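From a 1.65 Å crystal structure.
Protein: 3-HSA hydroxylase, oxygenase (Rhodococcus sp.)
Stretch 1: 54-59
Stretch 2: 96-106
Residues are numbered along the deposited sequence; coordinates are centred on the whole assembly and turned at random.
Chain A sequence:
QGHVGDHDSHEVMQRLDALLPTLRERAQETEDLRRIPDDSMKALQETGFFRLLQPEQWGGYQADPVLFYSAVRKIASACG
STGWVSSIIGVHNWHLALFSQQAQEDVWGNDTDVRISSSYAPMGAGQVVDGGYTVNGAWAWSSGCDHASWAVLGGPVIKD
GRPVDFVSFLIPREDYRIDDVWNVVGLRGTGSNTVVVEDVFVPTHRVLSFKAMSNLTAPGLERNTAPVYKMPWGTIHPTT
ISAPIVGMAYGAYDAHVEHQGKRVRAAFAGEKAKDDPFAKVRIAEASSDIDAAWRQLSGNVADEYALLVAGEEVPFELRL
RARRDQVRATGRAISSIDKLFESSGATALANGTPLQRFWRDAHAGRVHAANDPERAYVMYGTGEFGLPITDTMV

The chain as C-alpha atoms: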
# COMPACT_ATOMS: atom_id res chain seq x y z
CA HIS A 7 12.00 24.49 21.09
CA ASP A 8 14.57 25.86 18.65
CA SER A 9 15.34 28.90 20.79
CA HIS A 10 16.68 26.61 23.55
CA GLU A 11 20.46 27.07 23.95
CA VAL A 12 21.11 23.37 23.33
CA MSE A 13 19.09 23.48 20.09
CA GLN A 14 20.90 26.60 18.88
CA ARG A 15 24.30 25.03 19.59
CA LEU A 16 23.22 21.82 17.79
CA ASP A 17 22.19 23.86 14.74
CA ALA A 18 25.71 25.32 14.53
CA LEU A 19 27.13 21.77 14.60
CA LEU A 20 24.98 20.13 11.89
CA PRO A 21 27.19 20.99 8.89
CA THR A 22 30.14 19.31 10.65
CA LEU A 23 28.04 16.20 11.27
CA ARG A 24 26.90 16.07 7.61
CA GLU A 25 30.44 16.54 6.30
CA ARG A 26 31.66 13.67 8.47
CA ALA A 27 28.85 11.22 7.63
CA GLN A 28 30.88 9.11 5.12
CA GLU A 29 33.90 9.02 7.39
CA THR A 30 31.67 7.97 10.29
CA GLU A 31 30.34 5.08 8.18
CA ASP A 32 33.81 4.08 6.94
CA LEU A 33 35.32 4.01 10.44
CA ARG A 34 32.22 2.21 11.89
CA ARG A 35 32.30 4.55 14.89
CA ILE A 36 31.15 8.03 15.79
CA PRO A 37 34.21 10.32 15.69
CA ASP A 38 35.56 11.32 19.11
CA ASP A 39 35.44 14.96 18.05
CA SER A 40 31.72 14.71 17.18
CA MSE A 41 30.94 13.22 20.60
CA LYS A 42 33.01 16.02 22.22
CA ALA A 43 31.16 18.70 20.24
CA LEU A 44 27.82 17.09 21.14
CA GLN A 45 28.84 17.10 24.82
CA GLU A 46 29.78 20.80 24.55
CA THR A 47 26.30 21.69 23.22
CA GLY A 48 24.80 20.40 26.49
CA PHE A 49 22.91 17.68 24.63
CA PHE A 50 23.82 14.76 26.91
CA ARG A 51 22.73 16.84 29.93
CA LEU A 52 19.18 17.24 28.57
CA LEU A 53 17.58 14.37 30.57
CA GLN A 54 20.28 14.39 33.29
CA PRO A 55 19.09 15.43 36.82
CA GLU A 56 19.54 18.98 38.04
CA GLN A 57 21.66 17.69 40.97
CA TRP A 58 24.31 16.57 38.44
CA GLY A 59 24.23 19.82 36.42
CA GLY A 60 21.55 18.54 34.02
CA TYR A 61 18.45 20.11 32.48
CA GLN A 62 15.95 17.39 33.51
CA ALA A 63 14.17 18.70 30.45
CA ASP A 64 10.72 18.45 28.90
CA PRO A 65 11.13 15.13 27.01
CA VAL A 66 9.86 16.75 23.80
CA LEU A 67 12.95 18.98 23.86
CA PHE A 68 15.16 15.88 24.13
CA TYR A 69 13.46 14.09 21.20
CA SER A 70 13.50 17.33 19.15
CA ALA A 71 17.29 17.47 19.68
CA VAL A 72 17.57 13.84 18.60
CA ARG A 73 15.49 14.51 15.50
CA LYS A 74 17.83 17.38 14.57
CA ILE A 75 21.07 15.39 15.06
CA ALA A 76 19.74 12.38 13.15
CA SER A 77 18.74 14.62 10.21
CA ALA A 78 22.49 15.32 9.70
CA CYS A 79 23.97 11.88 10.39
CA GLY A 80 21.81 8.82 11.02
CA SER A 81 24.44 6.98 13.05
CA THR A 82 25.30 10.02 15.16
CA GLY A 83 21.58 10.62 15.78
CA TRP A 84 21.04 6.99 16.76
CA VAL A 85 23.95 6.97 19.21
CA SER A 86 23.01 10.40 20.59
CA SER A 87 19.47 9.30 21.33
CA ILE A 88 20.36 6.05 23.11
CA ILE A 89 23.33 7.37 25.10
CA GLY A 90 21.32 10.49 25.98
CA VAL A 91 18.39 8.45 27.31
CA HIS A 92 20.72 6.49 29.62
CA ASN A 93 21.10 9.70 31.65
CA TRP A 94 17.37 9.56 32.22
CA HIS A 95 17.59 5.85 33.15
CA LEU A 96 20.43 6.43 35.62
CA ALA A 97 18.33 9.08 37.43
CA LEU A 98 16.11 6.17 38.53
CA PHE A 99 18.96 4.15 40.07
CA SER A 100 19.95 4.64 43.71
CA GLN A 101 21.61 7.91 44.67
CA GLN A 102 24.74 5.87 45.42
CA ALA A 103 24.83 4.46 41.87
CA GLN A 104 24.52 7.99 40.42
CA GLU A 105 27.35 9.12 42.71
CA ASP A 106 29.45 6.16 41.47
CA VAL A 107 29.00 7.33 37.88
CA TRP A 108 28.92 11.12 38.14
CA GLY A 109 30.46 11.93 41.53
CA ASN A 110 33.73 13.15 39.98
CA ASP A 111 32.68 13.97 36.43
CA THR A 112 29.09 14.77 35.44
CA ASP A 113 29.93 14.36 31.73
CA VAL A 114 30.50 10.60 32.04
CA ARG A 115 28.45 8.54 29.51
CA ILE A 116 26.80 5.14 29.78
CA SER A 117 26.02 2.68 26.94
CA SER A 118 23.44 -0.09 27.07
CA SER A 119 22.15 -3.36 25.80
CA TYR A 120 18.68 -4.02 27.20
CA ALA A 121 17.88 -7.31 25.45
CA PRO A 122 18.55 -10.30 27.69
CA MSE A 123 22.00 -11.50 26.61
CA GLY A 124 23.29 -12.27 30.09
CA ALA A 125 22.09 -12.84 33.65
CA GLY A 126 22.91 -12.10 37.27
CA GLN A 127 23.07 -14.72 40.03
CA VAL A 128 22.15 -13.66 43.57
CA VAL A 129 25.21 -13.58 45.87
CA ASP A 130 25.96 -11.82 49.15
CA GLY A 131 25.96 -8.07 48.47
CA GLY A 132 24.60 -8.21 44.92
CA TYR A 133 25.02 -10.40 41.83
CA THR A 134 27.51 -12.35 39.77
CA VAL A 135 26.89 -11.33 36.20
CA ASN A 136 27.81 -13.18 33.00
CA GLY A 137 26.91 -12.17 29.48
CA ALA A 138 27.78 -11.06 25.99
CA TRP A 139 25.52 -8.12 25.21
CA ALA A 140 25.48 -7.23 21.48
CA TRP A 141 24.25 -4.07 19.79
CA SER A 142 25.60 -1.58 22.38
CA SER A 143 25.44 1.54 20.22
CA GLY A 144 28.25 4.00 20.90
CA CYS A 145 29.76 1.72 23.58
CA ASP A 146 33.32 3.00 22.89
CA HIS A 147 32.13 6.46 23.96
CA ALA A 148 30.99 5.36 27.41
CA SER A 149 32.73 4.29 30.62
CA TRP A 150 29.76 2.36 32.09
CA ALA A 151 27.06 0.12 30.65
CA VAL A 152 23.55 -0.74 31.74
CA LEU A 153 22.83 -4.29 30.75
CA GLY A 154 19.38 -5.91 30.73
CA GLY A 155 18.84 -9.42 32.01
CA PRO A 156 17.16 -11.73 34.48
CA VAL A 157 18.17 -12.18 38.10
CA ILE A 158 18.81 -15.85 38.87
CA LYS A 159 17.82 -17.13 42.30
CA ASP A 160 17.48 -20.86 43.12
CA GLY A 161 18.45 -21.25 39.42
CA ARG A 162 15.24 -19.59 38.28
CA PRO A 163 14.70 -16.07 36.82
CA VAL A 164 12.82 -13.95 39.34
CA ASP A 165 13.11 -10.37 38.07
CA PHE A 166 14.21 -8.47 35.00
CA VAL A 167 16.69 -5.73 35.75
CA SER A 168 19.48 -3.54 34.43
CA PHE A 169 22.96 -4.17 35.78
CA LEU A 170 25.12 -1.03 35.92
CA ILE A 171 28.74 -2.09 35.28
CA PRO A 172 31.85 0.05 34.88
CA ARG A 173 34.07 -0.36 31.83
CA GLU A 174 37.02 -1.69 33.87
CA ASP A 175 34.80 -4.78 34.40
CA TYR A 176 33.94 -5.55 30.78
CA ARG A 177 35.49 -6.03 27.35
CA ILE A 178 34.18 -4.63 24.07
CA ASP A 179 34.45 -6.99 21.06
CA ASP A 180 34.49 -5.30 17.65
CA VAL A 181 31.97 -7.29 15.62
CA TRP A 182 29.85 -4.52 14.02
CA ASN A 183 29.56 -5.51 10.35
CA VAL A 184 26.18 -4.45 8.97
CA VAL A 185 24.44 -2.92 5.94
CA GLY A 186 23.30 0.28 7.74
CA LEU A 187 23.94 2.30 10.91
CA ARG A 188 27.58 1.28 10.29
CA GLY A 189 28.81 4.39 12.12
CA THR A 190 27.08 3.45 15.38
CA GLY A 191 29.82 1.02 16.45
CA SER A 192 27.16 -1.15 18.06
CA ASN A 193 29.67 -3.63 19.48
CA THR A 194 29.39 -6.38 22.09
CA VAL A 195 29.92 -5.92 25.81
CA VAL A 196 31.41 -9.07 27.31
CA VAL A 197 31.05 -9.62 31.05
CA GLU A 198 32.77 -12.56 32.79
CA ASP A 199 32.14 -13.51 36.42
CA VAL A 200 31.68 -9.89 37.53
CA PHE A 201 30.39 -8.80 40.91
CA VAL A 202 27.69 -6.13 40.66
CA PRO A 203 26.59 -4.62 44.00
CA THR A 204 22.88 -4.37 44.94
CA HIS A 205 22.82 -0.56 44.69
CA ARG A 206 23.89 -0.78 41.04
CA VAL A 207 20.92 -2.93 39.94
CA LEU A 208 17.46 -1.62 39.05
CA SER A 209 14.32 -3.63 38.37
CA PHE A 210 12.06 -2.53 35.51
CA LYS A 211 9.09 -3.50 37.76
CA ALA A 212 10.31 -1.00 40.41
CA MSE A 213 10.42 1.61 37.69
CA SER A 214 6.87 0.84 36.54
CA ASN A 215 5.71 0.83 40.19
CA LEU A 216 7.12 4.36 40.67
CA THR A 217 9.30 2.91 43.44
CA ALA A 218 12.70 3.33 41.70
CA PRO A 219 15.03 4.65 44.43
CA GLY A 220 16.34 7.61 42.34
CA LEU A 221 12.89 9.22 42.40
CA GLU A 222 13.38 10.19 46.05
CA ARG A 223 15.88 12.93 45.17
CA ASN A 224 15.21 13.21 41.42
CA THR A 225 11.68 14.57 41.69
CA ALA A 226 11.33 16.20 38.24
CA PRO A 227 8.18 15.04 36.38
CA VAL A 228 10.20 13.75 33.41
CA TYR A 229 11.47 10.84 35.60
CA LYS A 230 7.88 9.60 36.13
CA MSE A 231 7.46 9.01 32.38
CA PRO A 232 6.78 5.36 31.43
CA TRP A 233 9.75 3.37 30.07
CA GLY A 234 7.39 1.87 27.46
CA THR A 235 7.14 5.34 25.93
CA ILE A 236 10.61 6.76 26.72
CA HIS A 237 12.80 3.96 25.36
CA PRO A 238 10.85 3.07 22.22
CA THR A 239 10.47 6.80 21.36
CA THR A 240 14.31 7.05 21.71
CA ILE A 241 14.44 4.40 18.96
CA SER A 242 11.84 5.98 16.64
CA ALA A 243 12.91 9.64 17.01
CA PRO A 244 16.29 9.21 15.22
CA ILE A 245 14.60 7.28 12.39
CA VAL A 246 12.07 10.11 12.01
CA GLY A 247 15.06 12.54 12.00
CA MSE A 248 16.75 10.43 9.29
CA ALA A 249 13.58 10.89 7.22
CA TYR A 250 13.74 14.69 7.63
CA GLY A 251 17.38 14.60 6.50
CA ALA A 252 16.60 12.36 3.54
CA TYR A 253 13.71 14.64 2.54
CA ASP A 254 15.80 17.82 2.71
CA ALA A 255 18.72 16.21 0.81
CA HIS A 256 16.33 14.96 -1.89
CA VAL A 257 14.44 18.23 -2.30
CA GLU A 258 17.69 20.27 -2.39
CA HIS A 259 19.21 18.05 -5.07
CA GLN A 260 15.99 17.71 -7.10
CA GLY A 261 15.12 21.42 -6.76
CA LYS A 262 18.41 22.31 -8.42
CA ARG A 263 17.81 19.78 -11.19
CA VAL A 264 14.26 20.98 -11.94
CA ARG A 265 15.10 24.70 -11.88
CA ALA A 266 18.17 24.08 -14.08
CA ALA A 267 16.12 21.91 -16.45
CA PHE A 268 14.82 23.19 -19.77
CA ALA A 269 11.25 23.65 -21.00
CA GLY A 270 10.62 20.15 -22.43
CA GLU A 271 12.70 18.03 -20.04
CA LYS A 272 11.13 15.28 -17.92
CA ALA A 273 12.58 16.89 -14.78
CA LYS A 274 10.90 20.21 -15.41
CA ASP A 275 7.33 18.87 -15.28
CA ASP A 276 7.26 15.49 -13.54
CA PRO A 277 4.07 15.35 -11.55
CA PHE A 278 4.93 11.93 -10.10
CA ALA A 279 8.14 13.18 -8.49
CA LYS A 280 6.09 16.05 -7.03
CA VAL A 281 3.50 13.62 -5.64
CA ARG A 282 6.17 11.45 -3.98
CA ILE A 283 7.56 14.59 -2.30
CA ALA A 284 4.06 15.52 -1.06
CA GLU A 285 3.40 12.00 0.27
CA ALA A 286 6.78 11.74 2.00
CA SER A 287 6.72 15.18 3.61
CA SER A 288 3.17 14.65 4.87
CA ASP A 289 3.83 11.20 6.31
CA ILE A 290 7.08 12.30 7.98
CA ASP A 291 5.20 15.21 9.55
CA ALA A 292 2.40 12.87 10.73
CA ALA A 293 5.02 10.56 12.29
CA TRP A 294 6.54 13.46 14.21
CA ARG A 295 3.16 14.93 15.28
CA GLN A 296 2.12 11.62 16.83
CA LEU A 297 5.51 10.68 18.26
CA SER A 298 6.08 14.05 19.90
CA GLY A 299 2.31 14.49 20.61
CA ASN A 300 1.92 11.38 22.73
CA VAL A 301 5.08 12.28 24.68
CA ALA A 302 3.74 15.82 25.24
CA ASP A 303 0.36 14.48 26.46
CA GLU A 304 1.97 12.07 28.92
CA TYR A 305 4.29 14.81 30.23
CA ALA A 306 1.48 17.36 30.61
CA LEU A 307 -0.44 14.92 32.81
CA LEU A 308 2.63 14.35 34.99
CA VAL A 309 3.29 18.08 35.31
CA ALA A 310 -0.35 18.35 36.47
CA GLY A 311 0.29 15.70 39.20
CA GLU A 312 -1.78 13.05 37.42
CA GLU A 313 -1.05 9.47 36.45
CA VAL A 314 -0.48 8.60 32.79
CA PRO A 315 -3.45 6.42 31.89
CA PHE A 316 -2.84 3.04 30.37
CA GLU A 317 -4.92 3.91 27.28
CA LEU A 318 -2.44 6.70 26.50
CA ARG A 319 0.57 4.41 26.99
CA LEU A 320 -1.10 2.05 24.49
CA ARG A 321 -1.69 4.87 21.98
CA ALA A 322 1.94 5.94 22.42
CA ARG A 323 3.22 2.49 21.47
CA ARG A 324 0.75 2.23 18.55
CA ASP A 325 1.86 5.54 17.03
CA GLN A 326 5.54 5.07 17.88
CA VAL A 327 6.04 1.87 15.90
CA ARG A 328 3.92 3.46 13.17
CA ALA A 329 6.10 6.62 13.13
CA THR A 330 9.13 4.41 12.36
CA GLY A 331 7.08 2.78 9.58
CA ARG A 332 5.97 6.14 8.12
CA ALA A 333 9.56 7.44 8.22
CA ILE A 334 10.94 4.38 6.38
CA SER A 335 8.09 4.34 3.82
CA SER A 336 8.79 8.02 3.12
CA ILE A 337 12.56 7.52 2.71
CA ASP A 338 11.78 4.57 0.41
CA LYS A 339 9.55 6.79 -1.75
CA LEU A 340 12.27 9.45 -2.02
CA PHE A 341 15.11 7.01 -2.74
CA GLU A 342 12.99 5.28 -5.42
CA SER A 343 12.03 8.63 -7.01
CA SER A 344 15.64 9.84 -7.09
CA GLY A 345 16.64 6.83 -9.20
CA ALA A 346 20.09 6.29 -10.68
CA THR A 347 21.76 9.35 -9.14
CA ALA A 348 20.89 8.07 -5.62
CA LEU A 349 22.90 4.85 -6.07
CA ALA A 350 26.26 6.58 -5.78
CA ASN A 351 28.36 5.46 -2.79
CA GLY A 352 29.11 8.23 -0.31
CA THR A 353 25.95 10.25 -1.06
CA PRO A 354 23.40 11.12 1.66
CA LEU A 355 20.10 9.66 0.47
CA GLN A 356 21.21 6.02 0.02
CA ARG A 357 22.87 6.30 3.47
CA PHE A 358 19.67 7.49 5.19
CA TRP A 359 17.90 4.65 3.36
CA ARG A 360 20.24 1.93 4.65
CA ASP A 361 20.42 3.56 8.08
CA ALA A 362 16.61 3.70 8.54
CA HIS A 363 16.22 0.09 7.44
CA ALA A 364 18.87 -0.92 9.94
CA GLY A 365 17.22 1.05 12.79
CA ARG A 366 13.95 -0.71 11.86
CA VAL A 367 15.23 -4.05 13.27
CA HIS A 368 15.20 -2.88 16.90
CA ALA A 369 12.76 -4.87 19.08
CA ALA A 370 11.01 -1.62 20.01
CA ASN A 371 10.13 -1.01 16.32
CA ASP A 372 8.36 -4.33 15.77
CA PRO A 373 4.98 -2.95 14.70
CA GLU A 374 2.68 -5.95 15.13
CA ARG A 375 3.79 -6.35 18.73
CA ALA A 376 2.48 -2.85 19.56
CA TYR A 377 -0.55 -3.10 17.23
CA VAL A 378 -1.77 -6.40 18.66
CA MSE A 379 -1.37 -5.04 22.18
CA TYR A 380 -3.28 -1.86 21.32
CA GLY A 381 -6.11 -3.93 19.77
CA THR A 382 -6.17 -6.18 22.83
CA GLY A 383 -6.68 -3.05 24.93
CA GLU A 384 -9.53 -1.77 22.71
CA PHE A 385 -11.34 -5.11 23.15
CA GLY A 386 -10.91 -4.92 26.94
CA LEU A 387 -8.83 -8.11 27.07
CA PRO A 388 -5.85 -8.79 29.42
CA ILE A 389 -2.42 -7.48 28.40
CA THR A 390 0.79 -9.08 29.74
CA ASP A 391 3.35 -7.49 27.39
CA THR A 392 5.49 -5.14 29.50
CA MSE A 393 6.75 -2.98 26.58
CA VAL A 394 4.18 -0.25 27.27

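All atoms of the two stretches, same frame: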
# COMPACT_ATOMS: atom_id res chain seq x y z
N GLN A 54 19.51 14.59 32.06
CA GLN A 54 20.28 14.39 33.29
C GLN A 54 19.68 15.23 34.44
O GLN A 54 19.18 16.32 34.20
CB GLN A 54 21.73 14.77 33.05
CG GLN A 54 22.66 14.53 34.22
CD GLN A 54 24.09 14.89 33.89
OE1 GLN A 54 24.33 15.91 33.24
NE2 GLN A 54 25.04 14.08 34.34
N PRO A 55 19.66 14.68 35.67
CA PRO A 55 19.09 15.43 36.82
C PRO A 55 19.78 16.75 37.13
O PRO A 55 20.99 16.91 36.89
CB PRO A 55 19.20 14.43 37.99
CG PRO A 55 19.15 13.06 37.30
CD PRO A 55 20.00 13.29 36.05
N GLU A 56 18.99 17.70 37.63
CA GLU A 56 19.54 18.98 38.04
C GLU A 56 20.70 18.83 39.05
O GLU A 56 21.66 19.61 39.02
CB GLU A 56 18.42 19.85 38.61
CG GLU A 56 18.86 21.26 38.99
CD GLU A 56 19.41 21.35 40.39
OE1 GLU A 56 19.14 20.44 41.21
OE2 GLU A 56 20.11 22.34 40.68
N GLN A 57 20.62 17.82 39.92
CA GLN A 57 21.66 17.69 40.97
C GLN A 57 23.04 17.41 40.37
O GLN A 57 24.06 17.67 41.01
CB GLN A 57 21.30 16.62 42.01
CG GLN A 57 21.29 15.20 41.50
CD GLN A 57 21.30 14.20 42.63
OE1 GLN A 57 22.15 14.26 43.54
NE2 GLN A 57 20.35 13.26 42.58
N TRP A 58 23.06 16.91 39.13
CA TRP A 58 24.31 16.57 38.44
C TRP A 58 24.65 17.61 37.34
O TRP A 58 25.49 17.37 36.47
CB TRP A 58 24.25 15.15 37.84
CG TRP A 58 23.95 14.10 38.85
CD1 TRP A 58 22.82 13.34 38.95
CD2 TRP A 58 24.78 13.73 39.97
NE1 TRP A 58 22.90 12.50 40.04
CE2 TRP A 58 24.09 12.73 40.68
CE3 TRP A 58 26.04 14.13 40.41
CZ2 TRP A 58 24.62 12.13 41.83
CZ3 TRP A 58 26.57 13.54 41.56
CH2 TRP A 58 25.85 12.55 42.26
N GLY A 59 23.99 18.76 37.39
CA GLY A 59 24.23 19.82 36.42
C GLY A 59 23.40 19.67 35.15
O GLY A 59 23.67 20.34 34.16
N LEU A 96 19.61 6.42 34.41
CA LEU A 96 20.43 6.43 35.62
C LEU A 96 19.81 7.24 36.76
O LEU A 96 20.06 6.95 37.93
CB LEU A 96 21.85 6.92 35.32
CG LEU A 96 22.86 6.73 36.45
CD1 LEU A 96 23.04 5.27 36.82
CD2 LEU A 96 24.23 7.37 36.11
N ALA A 97 19.03 8.26 36.43
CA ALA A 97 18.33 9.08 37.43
C ALA A 97 17.40 8.24 38.31
O ALA A 97 17.02 8.69 39.39
CB ALA A 97 17.51 10.15 36.73
N LEU A 98 17.03 7.05 37.82
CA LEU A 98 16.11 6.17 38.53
C LEU A 98 16.85 5.20 39.45
O LEU A 98 16.25 4.66 40.38
CB LEU A 98 15.21 5.39 37.55
CG LEU A 98 14.40 6.21 36.53
CD1 LEU A 98 13.72 5.28 35.52
CD2 LEU A 98 13.38 7.04 37.24
N PHE A 99 18.15 5.00 39.20
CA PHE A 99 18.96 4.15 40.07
C PHE A 99 19.15 4.85 41.43
O PHE A 99 18.87 6.04 41.58
CB PHE A 99 20.35 3.86 39.48
CG PHE A 99 20.36 2.77 38.41
CD1 PHE A 99 21.02 1.55 38.64
CD2 PHE A 99 19.79 3.01 37.15
CE1 PHE A 99 21.08 0.57 37.61
CE2 PHE A 99 19.85 2.03 36.14
CZ PHE A 99 20.50 0.82 36.36
N SER A 100 19.66 4.09 42.39
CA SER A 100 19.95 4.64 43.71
C SER A 100 20.86 5.86 43.60
O SER A 100 21.69 5.97 42.66
CB SER A 100 20.63 3.57 44.58
OG SER A 100 21.94 3.31 44.08
N GLN A 101 20.73 6.76 44.58
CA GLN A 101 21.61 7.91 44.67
C GLN A 101 23.08 7.47 44.66
O GLN A 101 23.93 8.12 44.05
CB GLN A 101 21.31 8.70 45.95
CG GLN A 101 22.23 9.88 46.18
CD GLN A 101 21.98 11.04 45.23
OE1 GLN A 101 20.86 11.23 44.74
NE2 GLN A 101 23.03 11.83 44.97
N GLN A 102 23.36 6.35 45.31
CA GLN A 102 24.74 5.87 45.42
C GLN A 102 25.28 5.48 44.05
O GLN A 102 26.42 5.77 43.73
CB GLN A 102 24.83 4.70 46.39
CG GLN A 102 26.25 4.22 46.66
CD GLN A 102 26.26 2.99 47.60
OE1 GLN A 102 25.24 2.65 48.23
NE2 GLN A 102 27.41 2.33 47.69
N ALA A 103 24.44 4.83 43.24
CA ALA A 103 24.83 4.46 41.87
C ALA A 103 25.12 5.71 41.02
O ALA A 103 26.12 5.77 40.30
CB ALA A 103 23.75 3.62 41.21
N GLN A 104 24.28 6.73 41.15
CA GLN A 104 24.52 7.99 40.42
C GLN A 104 25.82 8.65 40.87
O GLN A 104 26.57 9.17 40.06
CB GLN A 104 23.37 8.96 40.63
CG GLN A 104 22.05 8.48 40.08
CD GLN A 104 20.90 9.33 40.59
OE1 GLN A 104 20.91 10.55 40.43
NE2 GLN A 104 19.94 8.70 41.26
N GLU A 105 26.09 8.62 42.18
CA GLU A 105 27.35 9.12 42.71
C GLU A 105 28.54 8.32 42.15
O GLU A 105 29.56 8.89 41.77
CB GLU A 105 27.33 9.10 44.25
CG GLU A 105 28.66 9.50 44.89
CD GLU A 105 28.97 11.00 44.83
OE1 GLU A 105 28.02 11.82 44.74
OE2 GLU A 105 30.17 11.36 44.88
N ASP A 106 28.40 6.99 42.08
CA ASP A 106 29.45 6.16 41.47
C ASP A 106 29.83 6.61 40.07
O ASP A 106 31.01 6.67 39.72
CB ASP A 106 29.03 4.68 41.43
CG ASP A 106 28.97 4.04 42.80
OD1 ASP A 106 29.49 4.60 43.78
OD2 ASP A 106 28.41 2.93 42.88

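Trp-58 and Gln-104 cover the largest areas in this contact, 85 and 48 Å², and a single hydrogen bond joins them. The indole nitrogen Trp-58 NE1 donates to Gln-104 OE1 over 2.8 Å, with an N-H...O angle of 167°, so the bond is short and nearly straight. Both CA-to-CB bonds point toward the opposing stretch, and both residues adopt chi1 in the m well; with its chi2 in the t well, the glutamine extends far enough for its amide to meet the indole although Trp-58 CA and Gln-104 CA lie 8.8 Å apart. Tryptophan suits this buried place because it combines a broad apolar surface with one polar hydrogen, and here that hydrogen has an acceptor.

Glutamine is equally apt, since its amide both accepts and donates. While OE1 accepts the indole N-H, Gln-104 NE2 turns back within its own stretch and donates to the carbonyl Phe-99 O at 2.9 Å. The side chain is thus tied at both polar atoms, which holds the acceptor in front of the tryptophan. The helix that presents it starts just after Ser-100, whose OG caps it by accepting from Ala-103 N at 3.0 Å.

The rest of the indole meets the helix as well. The backbone Gln-104 O lies over one face of the ring, whereas Glu-105 reaches the ring edge, its OE1 coming within 3.4 Å of Trp-58 CH2 near the ring plane. Glu-105 leaves its CA sideways, but its long side chain brings the carboxylate nearer, a place where an exposed charged group can touch the indole without being buried.

Gln-101, one helical turn before Glu-105, pairs with Gln-57. Gln-101 NE2 donates to Gln-57 OE1 at 3.0 Å, and Gln-57 NE2 donates to Gln-101 OE1, also at 3.0 Å. Two primary amides can form such a reciprocal pair because each offers a donor and an acceptor side by side. Gln-57 NE2 also lies 3.5 Å from Gln-104 OE1, but the angle is too poor for a hydrogen bond. The same Gln-101 NE2 packs 3.5 Å from Trp-58 CZ2, so the amide pair sits beside the indole.

Near the other end, Pro-55 CG packs against Ala-97 CB at 3.4 Å. The small methyl allows the backbones to approach closely, with Pro-55 CA and Ala-97 CA 6.4 Å apart, and the proline ring supplies a compact apolar surface. Pro-55 O also accepts from Trp-58 N at 3.1 Å, linking this packing to the turn that carries the tryptophan.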